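Local coordinates for glycoside hydrolase family 16 protein (PDB 7KR6) that probably hydrolyses mixed-linkage beta-glucans as a retaining endo-glucanase of glycoside hydrolase family 16, here complexed with a fluorinated glucan inhibitor, at residues 47-53 / 98-104; 66-72 / 94-99; 128-134 / 231-237. The protein carries 1 engineered substitution. One frame throughout, in Å; residues are numbered along the deposited sequence.

Contact 1: residues 47-53 / 98-104; sequences EKVWTKE and RINSKGK. With BGC (beta-D-glucopyranose), chain C.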
# COMPACT_ATOMS: atom_id res chain seq x y z
N GLU A 47 -28.49 2.13 -20.29
CA GLU A 47 -29.04 2.33 -18.93
C GLU A 47 -29.57 1.01 -18.35
O GLU A 47 -29.76 0.99 -17.16
CB GLU A 47 -30.07 3.45 -18.95
CG GLU A 47 -29.45 4.76 -19.38
CD GLU A 47 -30.37 5.96 -19.40
OE1 GLU A 47 -31.58 5.75 -19.48
OE2 GLU A 47 -29.86 7.09 -19.34
N LYS A 48 -29.68 -0.07 -19.12
CA LYS A 48 -30.08 -1.39 -18.56
C LYS A 48 -28.84 -2.09 -17.97
O LYS A 48 -29.00 -3.09 -17.30
CB LYS A 48 -30.71 -2.28 -19.62
CG LYS A 48 -31.98 -1.71 -20.25
CD LYS A 48 -32.73 -2.73 -21.08
CE LYS A 48 -34.12 -2.28 -21.45
NZ LYS A 48 -34.09 -1.25 -22.53
N VAL A 49 -27.66 -1.52 -18.18
CA VAL A 49 -26.39 -2.11 -17.70
C VAL A 49 -25.68 -1.15 -16.75
O VAL A 49 -25.10 -1.65 -15.78
CB VAL A 49 -25.48 -2.47 -18.87
CG1 VAL A 49 -24.11 -2.96 -18.39
CG2 VAL A 49 -26.17 -3.51 -19.75
N TRP A 50 -25.67 0.15 -17.06
CA TRP A 50 -24.82 1.14 -16.33
C TRP A 50 -25.67 2.21 -15.65
O TRP A 50 -26.76 2.54 -16.18
CB TRP A 50 -23.81 1.77 -17.30
CG TRP A 50 -22.95 0.79 -18.03
CD1 TRP A 50 -23.06 0.40 -19.32
CD2 TRP A 50 -21.88 0.01 -17.46
NE1 TRP A 50 -22.11 -0.54 -19.62
CE2 TRP A 50 -21.34 -0.78 -18.51
CE3 TRP A 50 -21.26 -0.03 -16.19
CZ2 TRP A 50 -20.29 -1.68 -18.34
CZ3 TRP A 50 -20.18 -0.89 -16.05
CH2 TRP A 50 -19.70 -1.70 -17.09
N THR A 51 -25.15 2.78 -14.57
CA THR A 51 -25.66 3.96 -13.88
C THR A 51 -24.52 4.97 -13.79
O THR A 51 -23.45 4.59 -13.28
CB THR A 51 -26.19 3.60 -12.50
OG1 THR A 51 -27.04 2.48 -12.72
CG2 THR A 51 -26.88 4.72 -11.78
N LYS A 52 -24.76 6.19 -14.24
CA LYS A 52 -23.88 7.35 -13.95
C LYS A 52 -24.05 7.80 -12.51
O LYS A 52 -25.17 7.89 -12.01
CB LYS A 52 -24.18 8.51 -14.91
CG LYS A 52 -24.14 8.15 -16.38
CD LYS A 52 -24.42 9.33 -17.25
CE LYS A 52 -24.43 9.02 -18.73
NZ LYS A 52 -24.49 10.29 -19.51
N GLU A 53 -22.94 8.08 -11.83
CA GLU A 53 -22.94 8.48 -10.42
C GLU A 53 -22.85 9.99 -10.32
O GLU A 53 -22.19 10.64 -11.19
CB GLU A 53 -21.83 7.78 -9.61
CG GLU A 53 -22.00 6.29 -9.57
CD GLU A 53 -21.06 5.58 -8.61
OE1 GLU A 53 -20.83 6.14 -7.54
OE2 GLU A 53 -20.55 4.51 -8.96
N ARG A 98 -18.08 8.75 -13.42
CA ARG A 98 -17.97 7.44 -12.76
C ARG A 98 -19.25 6.67 -13.08
O ARG A 98 -20.34 7.27 -12.93
CB ARG A 98 -17.87 7.62 -11.24
CG ARG A 98 -17.96 6.32 -10.44
CD ARG A 98 -17.39 6.49 -9.06
NE ARG A 98 -17.82 5.46 -8.12
CZ ARG A 98 -17.25 5.23 -6.96
NH1 ARG A 98 -16.15 5.86 -6.62
NH2 ARG A 98 -17.77 4.34 -6.11
N ILE A 99 -19.12 5.42 -13.47
CA ILE A 99 -20.30 4.54 -13.69
C ILE A 99 -20.12 3.23 -12.94
O ILE A 99 -18.99 2.75 -12.71
CB ILE A 99 -20.52 4.29 -15.19
CG1 ILE A 99 -19.44 3.40 -15.79
CG2 ILE A 99 -20.70 5.59 -15.94
CD1 ILE A 99 -19.60 3.06 -17.26
N ASN A 100 -21.25 2.55 -12.73
CA ASN A 100 -21.23 1.20 -12.20
C ASN A 100 -22.36 0.38 -12.81
O ASN A 100 -23.34 0.99 -13.26
CB ASN A 100 -21.35 1.23 -10.67
CG ASN A 100 -22.71 1.69 -10.15
OD1 ASN A 100 -23.66 0.89 -10.18
ND2 ASN A 100 -22.83 2.94 -9.74
N SER A 101 -22.31 -0.92 -12.63
CA SER A 101 -23.35 -1.87 -13.08
C SER A 101 -24.06 -2.54 -11.89
O SER A 101 -24.67 -3.61 -12.14
CB SER A 101 -22.77 -2.85 -14.08
OG SER A 101 -21.88 -3.78 -13.48
N LYS A 102 -24.06 -1.93 -10.72
CA LYS A 102 -24.70 -2.52 -9.51
C LYS A 102 -26.18 -2.76 -9.79
O LYS A 102 -26.88 -1.82 -10.32
CB LYS A 102 -24.60 -1.61 -8.30
CG LYS A 102 -25.01 -2.25 -6.99
CD LYS A 102 -24.85 -1.32 -5.86
CE LYS A 102 -24.99 -1.99 -4.51
NZ LYS A 102 -26.27 -2.71 -4.46
N GLY A 103 -26.64 -3.96 -9.45
CA GLY A 103 -28.07 -4.30 -9.62
C GLY A 103 -28.44 -4.54 -11.08
O GLY A 103 -29.66 -4.75 -11.34
N LYS A 104 -27.51 -4.46 -12.03
CA LYS A 104 -27.77 -4.56 -13.49
C LYS A 104 -26.91 -5.63 -14.15
O LYS A 104 -27.40 -6.38 -15.03
CB LYS A 104 -27.63 -3.19 -14.17
CG LYS A 104 -28.53 -2.10 -13.62
CD LYS A 104 -28.37 -0.74 -14.33
CE LYS A 104 -29.37 0.31 -13.84
NZ LYS A 104 -29.13 1.63 -14.43
C2 BGC C . -13.05 4.24 -0.38
C3 BGC C . -14.34 3.96 0.44
C4 BGC C . -15.57 3.86 -0.43
C5 BGC C . -15.39 2.85 -1.58
C6 BGC C . -16.54 2.76 -2.55
C1 BGC C . -13.04 3.22 -1.48
O2 BGC C . -11.89 4.22 0.39
O3 BGC C . -14.40 5.01 1.40
O4 BGC C . -16.71 3.50 0.40
O5 BGC C . -14.19 3.23 -2.32
O6 BGC C . -16.77 4.05 -3.18
O HOH W 1 -26.21 0.65 -10.75
O HOH W 2 -20.42 10.50 -13.27
O HOH W 3 -20.60 3.44 -6.22

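Contact 2: residues 66-72 / 94-99; sequences AYDAAHV and IYSGRI. With BGC (beta-D-glucopyranose), chain C.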
# COMPACT_ATOMS: atom_id res chain seq x y z
N ALA A 66 -16.08 16.53 -8.18
CA ALA A 66 -17.50 16.11 -8.12
C ALA A 66 -17.72 15.14 -9.27
O ALA A 66 -17.21 15.34 -10.38
CB ALA A 66 -18.36 17.33 -8.24
N TYR A 67 -18.52 14.11 -9.06
CA TYR A 67 -18.97 13.28 -10.18
C TYR A 67 -20.34 13.78 -10.66
O TYR A 67 -21.20 14.08 -9.77
CB TYR A 67 -19.05 11.82 -9.75
CG TYR A 67 -17.70 11.13 -9.58
CD1 TYR A 67 -16.83 11.06 -10.65
CD2 TYR A 67 -17.33 10.52 -8.40
CE1 TYR A 67 -15.61 10.39 -10.56
CE2 TYR A 67 -16.14 9.82 -8.30
CZ TYR A 67 -15.29 9.75 -9.39
OH TYR A 67 -14.09 9.07 -9.29
N ASP A 68 -20.55 13.80 -11.94
CA ASP A 68 -21.90 14.13 -12.48
C ASP A 68 -22.15 13.48 -13.81
O ASP A 68 -21.23 12.94 -14.46
CB ASP A 68 -22.20 15.62 -12.44
CG ASP A 68 -21.39 16.46 -13.39
OD1 ASP A 68 -21.02 15.95 -14.46
OD2 ASP A 68 -21.19 17.64 -13.07
N ALA A 69 -23.42 13.46 -14.19
CA ALA A 69 -23.82 12.70 -15.38
C ALA A 69 -23.25 13.37 -16.64
O ALA A 69 -23.03 12.67 -17.63
CB ALA A 69 -25.32 12.57 -15.41
N ALA A 70 -23.08 14.69 -16.63
CA ALA A 70 -22.61 15.41 -17.84
C ALA A 70 -21.18 14.99 -18.20
O ALA A 70 -20.77 15.25 -19.35
CB ALA A 70 -22.68 16.90 -17.62
N HIS A 71 -20.42 14.42 -17.26
CA HIS A 71 -19.01 14.08 -17.53
C HIS A 71 -18.87 12.60 -17.89
O HIS A 71 -17.73 12.07 -17.85
CB HIS A 71 -18.17 14.58 -16.36
CG HIS A 71 -18.04 16.07 -16.41
ND1 HIS A 71 -19.03 16.93 -15.90
CD2 HIS A 71 -17.09 16.87 -16.93
CE1 HIS A 71 -18.67 18.19 -16.09
NE2 HIS A 71 -17.49 18.19 -16.72
N VAL A 72 -19.98 11.94 -18.17
CA VAL A 72 -20.01 10.59 -18.77
C VAL A 72 -20.69 10.73 -20.12
O VAL A 72 -21.83 11.27 -20.17
CB VAL A 72 -20.74 9.57 -17.87
CG1 VAL A 72 -20.67 8.20 -18.50
CG2 VAL A 72 -20.18 9.56 -16.45
N ILE A 94 -13.82 21.09 -9.80
CA ILE A 94 -13.43 19.94 -10.64
C ILE A 94 -14.60 18.95 -10.76
O ILE A 94 -15.26 18.70 -9.77
CB ILE A 94 -12.13 19.31 -10.11
CG1 ILE A 94 -10.98 20.33 -10.24
CG2 ILE A 94 -11.80 18.06 -10.88
CD1 ILE A 94 -9.74 19.87 -9.53
N TYR A 95 -14.83 18.48 -11.97
CA TYR A 95 -15.93 17.55 -12.33
C TYR A 95 -15.35 16.37 -13.08
O TYR A 95 -14.47 16.55 -13.90
CB TYR A 95 -16.93 18.27 -13.22
CG TYR A 95 -17.41 19.56 -12.61
CD1 TYR A 95 -18.43 19.55 -11.68
CD2 TYR A 95 -16.80 20.77 -12.92
CE1 TYR A 95 -18.89 20.72 -11.10
CE2 TYR A 95 -17.23 21.95 -12.33
CZ TYR A 95 -18.29 21.92 -11.43
OH TYR A 95 -18.74 23.05 -10.81
N SER A 96 -15.92 15.18 -12.89
CA SER A 96 -15.50 14.02 -13.68
C SER A 96 -16.63 13.00 -13.67
O SER A 96 -17.72 13.36 -13.23
CB SER A 96 -14.20 13.44 -13.14
OG SER A 96 -13.65 12.53 -14.07
N GLY A 97 -16.35 11.83 -14.23
CA GLY A 97 -17.37 10.79 -14.41
C GLY A 97 -17.02 9.45 -13.82
O GLY A 97 -15.81 9.06 -13.72
N ARG A 98 -18.08 8.75 -13.42
CA ARG A 98 -17.97 7.44 -12.76
C ARG A 98 -19.25 6.67 -13.08
O ARG A 98 -20.34 7.27 -12.93
CB ARG A 98 -17.87 7.62 -11.24
CG ARG A 98 -17.96 6.32 -10.44
CD ARG A 98 -17.39 6.49 -9.06
NE ARG A 98 -17.82 5.46 -8.12
CZ ARG A 98 -17.25 5.23 -6.96
NH1 ARG A 98 -16.15 5.86 -6.62
NH2 ARG A 98 -17.77 4.34 -6.11
N ILE A 99 -19.12 5.42 -13.47
CA ILE A 99 -20.30 4.54 -13.69
C ILE A 99 -20.12 3.23 -12.94
O ILE A 99 -18.99 2.75 -12.71
CB ILE A 99 -20.52 4.29 -15.19
CG1 ILE A 99 -19.44 3.40 -15.79
CG2 ILE A 99 -20.70 5.59 -15.94
CD1 ILE A 99 -19.60 3.06 -17.26
C2 BGC C . -13.05 4.24 -0.38
C3 BGC C . -14.34 3.96 0.44
C4 BGC C . -15.57 3.86 -0.43
C5 BGC C . -15.39 2.85 -1.58
C6 BGC C . -16.54 2.76 -2.55
C1 BGC C . -13.04 3.22 -1.48
O2 BGC C . -11.89 4.22 0.39
O3 BGC C . -14.40 5.01 1.40
O4 BGC C . -16.71 3.50 0.40
O5 BGC C . -14.19 3.23 -2.32
O6 BGC C . -16.77 4.05 -3.18
O HOH W 4 -13.95 7.83 -6.99
O HOH W 2 -20.42 10.50 -13.27

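Contact 3: residues 128-134 / 231-237; sequences AFWMMGD and NFYILFN. With G2F (2-deoxy-2-fluoro-alpha-D-glucopyranose), chain B.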
# COMPACT_ATOMS: atom_id res chain seq x y z
N ALA A 128 -9.42 4.35 -12.72
CA ALA A 128 -9.51 2.98 -12.17
C ALA A 128 -10.57 2.16 -12.92
O ALA A 128 -11.56 2.73 -13.48
CB ALA A 128 -9.76 3.02 -10.69
N PHE A 129 -10.32 0.88 -12.97
CA PHE A 129 -11.22 -0.18 -13.48
C PHE A 129 -11.32 -1.18 -12.35
O PHE A 129 -10.27 -1.76 -11.98
CB PHE A 129 -10.59 -0.76 -14.75
CG PHE A 129 -11.22 -2.03 -15.28
CD1 PHE A 129 -12.59 -2.27 -15.18
CD2 PHE A 129 -10.43 -2.98 -15.89
CE1 PHE A 129 -13.12 -3.44 -15.71
CE2 PHE A 129 -10.95 -4.14 -16.44
CZ PHE A 129 -12.32 -4.36 -16.34
N TRP A 130 -12.52 -1.39 -11.82
CA TRP A 130 -12.64 -2.13 -10.55
C TRP A 130 -14.03 -2.74 -10.39
O TRP A 130 -14.85 -2.61 -11.27
CB TRP A 130 -12.26 -1.18 -9.42
CG TRP A 130 -12.98 0.13 -9.32
CD1 TRP A 130 -12.93 1.19 -10.17
CD2 TRP A 130 -13.68 0.60 -8.16
NE1 TRP A 130 -13.60 2.25 -9.65
CE2 TRP A 130 -14.07 1.91 -8.42
CE3 TRP A 130 -14.02 0.02 -6.93
CZ2 TRP A 130 -14.73 2.68 -7.47
CZ3 TRP A 130 -14.68 0.79 -6.01
CH2 TRP A 130 -15.03 2.09 -6.27
N MET A 131 -14.21 -3.48 -9.30
CA MET A 131 -15.42 -4.27 -9.07
C MET A 131 -15.76 -4.22 -7.59
O MET A 131 -14.82 -4.15 -6.76
CB MET A 131 -15.21 -5.72 -9.52
CG MET A 131 -14.97 -5.88 -10.98
SD MET A 131 -14.31 -7.51 -11.40
CE MET A 131 -15.33 -8.70 -10.50
N MET A 132 -17.05 -4.26 -7.25
CA MET A 132 -17.45 -4.48 -5.84
C MET A 132 -18.55 -5.53 -5.79
O MET A 132 -19.22 -5.75 -6.80
CB MET A 132 -17.95 -3.22 -5.14
CG MET A 132 -16.84 -2.21 -4.80
SD MET A 132 -17.33 -0.81 -3.79
CE MET A 132 -18.07 0.28 -4.99
N GLY A 133 -18.72 -6.12 -4.62
CA GLY A 133 -19.77 -7.13 -4.43
C GLY A 133 -21.15 -6.56 -4.66
O GLY A 133 -21.49 -5.50 -4.17
N ASP A 134 -21.95 -7.29 -5.44
CA ASP A 134 -23.33 -6.90 -5.85
C ASP A 134 -24.30 -7.30 -4.73
O ASP A 134 -25.08 -8.26 -4.93
CB ASP A 134 -23.63 -7.52 -7.21
CG ASP A 134 -24.91 -7.04 -7.86
OD1 ASP A 134 -25.24 -5.86 -7.67
OD2 ASP A 134 -25.60 -7.88 -8.51
N ASN A 231 -21.30 -12.77 -6.63
CA ASN A 231 -21.37 -11.82 -7.74
C ASN A 231 -20.73 -10.48 -7.37
O ASN A 231 -21.02 -9.90 -6.28
CB ASN A 231 -22.80 -11.58 -8.18
CG ASN A 231 -23.42 -12.81 -8.81
OD1 ASN A 231 -22.74 -13.72 -9.26
ND2 ASN A 231 -24.75 -12.84 -8.78
N PHE A 232 -20.00 -9.94 -8.34
CA PHE A 232 -19.43 -8.57 -8.30
C PHE A 232 -19.91 -7.82 -9.53
O PHE A 232 -19.97 -8.43 -10.60
CB PHE A 232 -17.90 -8.65 -8.27
CG PHE A 232 -17.26 -8.78 -6.91
CD1 PHE A 232 -17.52 -9.87 -6.09
CD2 PHE A 232 -16.34 -7.84 -6.46
CE1 PHE A 232 -16.89 -10.00 -4.85
CE2 PHE A 232 -15.76 -7.96 -5.21
CZ PHE A 232 -15.99 -9.05 -4.42
N TYR A 233 -20.18 -6.53 -9.37
CA TYR A 233 -20.44 -5.60 -10.49
C TYR A 233 -19.21 -4.75 -10.80
O TYR A 233 -18.19 -4.83 -10.09
CB TYR A 233 -21.62 -4.71 -10.14
CG TYR A 233 -21.44 -3.80 -8.96
CD1 TYR A 233 -20.88 -2.52 -9.09
CD2 TYR A 233 -21.82 -4.16 -7.69
CE1 TYR A 233 -20.75 -1.65 -8.02
CE2 TYR A 233 -21.71 -3.30 -6.61
CZ TYR A 233 -21.14 -2.04 -6.77
OH TYR A 233 -21.03 -1.19 -5.72
N ILE A 234 -19.32 -4.01 -11.88
CA ILE A 234 -18.17 -3.33 -12.55
C ILE A 234 -18.27 -1.84 -12.33
O ILE A 234 -19.39 -1.27 -12.37
CB ILE A 234 -18.13 -3.70 -14.04
CG1 ILE A 234 -18.10 -5.20 -14.27
CG2 ILE A 234 -16.95 -3.03 -14.74
CD1 ILE A 234 -18.59 -5.65 -15.64
N LEU A 235 -17.12 -1.21 -12.13
CA LEU A 235 -17.02 0.25 -12.06
C LEU A 235 -15.87 0.74 -12.92
O LEU A 235 -14.86 0.02 -13.09
CB LEU A 235 -16.78 0.78 -10.65
CG LEU A 235 -17.79 0.33 -9.59
CD1 LEU A 235 -17.26 -0.85 -8.81
CD2 LEU A 235 -18.11 1.48 -8.68
N PHE A 236 -16.08 1.94 -13.47
CA PHE A 236 -15.01 2.76 -14.13
C PHE A 236 -15.12 4.18 -13.60
O PHE A 236 -16.22 4.72 -13.47
CB PHE A 236 -15.15 2.82 -15.65
CG PHE A 236 -15.01 1.51 -16.39
CD1 PHE A 236 -13.79 0.97 -16.75
CD2 PHE A 236 -16.17 0.84 -16.78
CE1 PHE A 236 -13.72 -0.20 -17.49
CE2 PHE A 236 -16.09 -0.37 -17.44
CZ PHE A 236 -14.87 -0.89 -17.81
N ASN A 237 -13.98 4.82 -13.36
CA ASN A 237 -14.04 6.24 -12.92
C ASN A 237 -12.72 6.92 -13.23
O ASN A 237 -11.70 6.22 -13.42
CB ASN A 237 -14.31 6.39 -11.42
CG ASN A 237 -13.15 5.91 -10.60
OD1 ASN A 237 -12.82 4.70 -10.60
ND2 ASN A 237 -12.34 6.86 -10.11
C1 G2F B . -10.61 0.58 -4.28
C2 G2F B . -10.80 1.54 -3.16
C3 G2F B . -11.83 2.60 -3.50
C4 G2F B . -11.35 3.33 -4.74
C5 G2F B . -11.25 2.26 -5.87
C6 G2F B . -10.88 2.75 -7.25
O3 G2F B . -12.01 3.48 -2.40
O4 G2F B . -12.32 4.39 -5.04
O5 G2F B . -10.32 1.21 -5.54
O6 G2F B . -9.67 3.59 -7.16
F2 G2F B . -11.09 0.81 -1.97
O HOH W 5 -21.38 -2.74 -3.46
O HOH W 6 -26.09 -10.42 -7.40
O HOH W 7 -22.71 -10.44 -4.05

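Contact 1: residues 47-53 / 98-104
The indole of Trp-50 carries Ile-99 CD1 on one face, a CH-pi contact 4.1 Å from the centroid of its six-membered ring. Val-49 CG1 covers the opposite face, and Asn-100 C lies at the edge. The guanidinium of Arg-98 is met in its plane by Glu-53 OE2 and by O6 of the bound glucose. This is an edge of the family 16 beta-sandwich, where the short strand 51-52 pairs antiparallel with strand 93-107. Thr-51 and Asn-100 form the hydrogen-bonded pair. Glu-53 OE2 takes two side-chain donors from opposite faces of the carboxylate: Arg-98 NE at 3.0 Å, in a salt bridge, and Asn-100 ND2 at 2.9 Å. His-55 NE2 hydrogen-bonds to the other oxygen, OE1. The carboxylate is thus held at both oxygens and probably helps to direct Arg-98. Arg-98 CG is anti to the backbone N (chi1 172°), and the extended chain carries the guanidinium past Glu-53, where Arg-98 NH2 reaches the sugar O6 at 3.1 Å. Asn-100 OD1 accepts from Lys-102 N in an Asx turn. At the far end Lys-104 NZ donates to Glu-47 O, to Thr-51 OG1 at 2.8 Å, and to Trp-50 O from above the carbonyl plane.

Contact 2: residues 66-72 / 94-99
Tyr-67 lays one ring face against the aliphatic part of Arg-98. CB of Arg-98 sits over the ring centre, 3.6 Å from the centroid, in a CH-pi contact. CD of the same arginine touches Tyr-67 CE2. The guanidinium itself is turned 61° from the ring plane, so the two flat groups do not stack. A second CH-pi contact lies on the other side of the strand pair. Tyr-95 CB rests over the His-71 ring, 3.5 Å from its centroid. The two rings are nearly parallel but slid apart, with little overlap. Val-72 CG1 packs on Ile-99 CG2, while its CG2 lies against Gly-97 CA.

The backbone brings these groups together. Strand 66-67 runs parallel to strand 93-107, an edge pairing in the beta-sandwich. Ala-66 N donates to Ile-94 O, Ser-96 N to Ala-66 O, and Asp-68 N to Ser-96 O.

Further out, Asp-68 orients the histidine. Its CG sits between the backbone N and the carbonyl carbon (chi1 69°), which turns the carboxylate back to His-71. His-71 ND1 donates to the syn side of Asp-68 OD1 at 2.6 Å. Glu-88 binds NE2 at the other end of the ring. Tyr-67 OH bonds to Asn-237 and meets a water at 2.6 Å, and the same water accepts from Arg-98 NH1 at 3.0 Å.

Ring face and water together probably limit the movement of the arginine, whose NE is bound by Glu-53. With acidic partners at both ring nitrogens, His-71 may well be protonated and positively charged.

Contact 3: residues 128-134 / 231-237
Strands 128-133 and 232-237 run antiparallel, with 146° between their directions and 4.4 Å between their axes at closest approach. Ala-128 with Asn-237, Trp-130 with Leu-235 and Met-132 with Tyr-233 are the hydrogen-bonded pairs. Beyond them, Asp-134 N donates to Asn-231 O.

On one face of the sheet Phe-129 and Phe-236 lie side by side. Their rings are nearly parallel but slid so far that they barely overlap, with Phe-129 CD1 3.3 Å from Phe-236 CE1. Ile-234 CG2 touches the Phe-129 edge. Ile-112, Ala-114 and Ile-116 pack onto these side chains. They fill the core between the two sheets of the family 16 beta-sandwich (jelly roll); the other face of this sheet lines the glycan cleft.

On that cleft face C6 of the fluoroglucose stands over one face of the Trp-130 ring, 3.5 Å from Trp-130 CE2. Leu-235 CB covers the opposite face, 3.7 Å from the centroid of the five-membered ring. Trp-130 CG lies between the backbone N and the carbonyl carbon (chi1 55°), which turns the indole over Leu-235 and toward Asn-237. Trp-130 NE1 donates to Asn-237 OD1 at 2.7 Å, from above the amide plane. This bond helps fix the indole rotation. Met-132 CE reaches Tyr-233 OH at 3.4 Å. At the end of the pairing, where the side chains diverge, Gly-133 CA sits over the Phe-232 ring in a CH-pi contact.

Contacts 1 and 2 both use strand 93-107, and contact 3 lies on its neighbour, strand 232-240. Contacts 1 and 2 share Arg-98 and Ile-99, and their centres lie about 13 Å apart. Lys-52 NZ of contact 1 also reaches Val-72 O of contact 2 at 2.9 Å. The centre of contact 3 is about 10 Å from that of contact 1 and about 17 Å from that of contact 2. The two strands are joined by backbone hydrogen bonds, Ser-101 N to Ile-234 O and Ile-99 N to Phe-236 O, each 3.0 Å. Toward the glycan pocket, Arg-98 NH2 packs 3.5 Å from Trp-130 CH2. Contacts 1 and 2 supply this arginine, and contact 3 supplies the Trp-130 ring under the fluoroglucose.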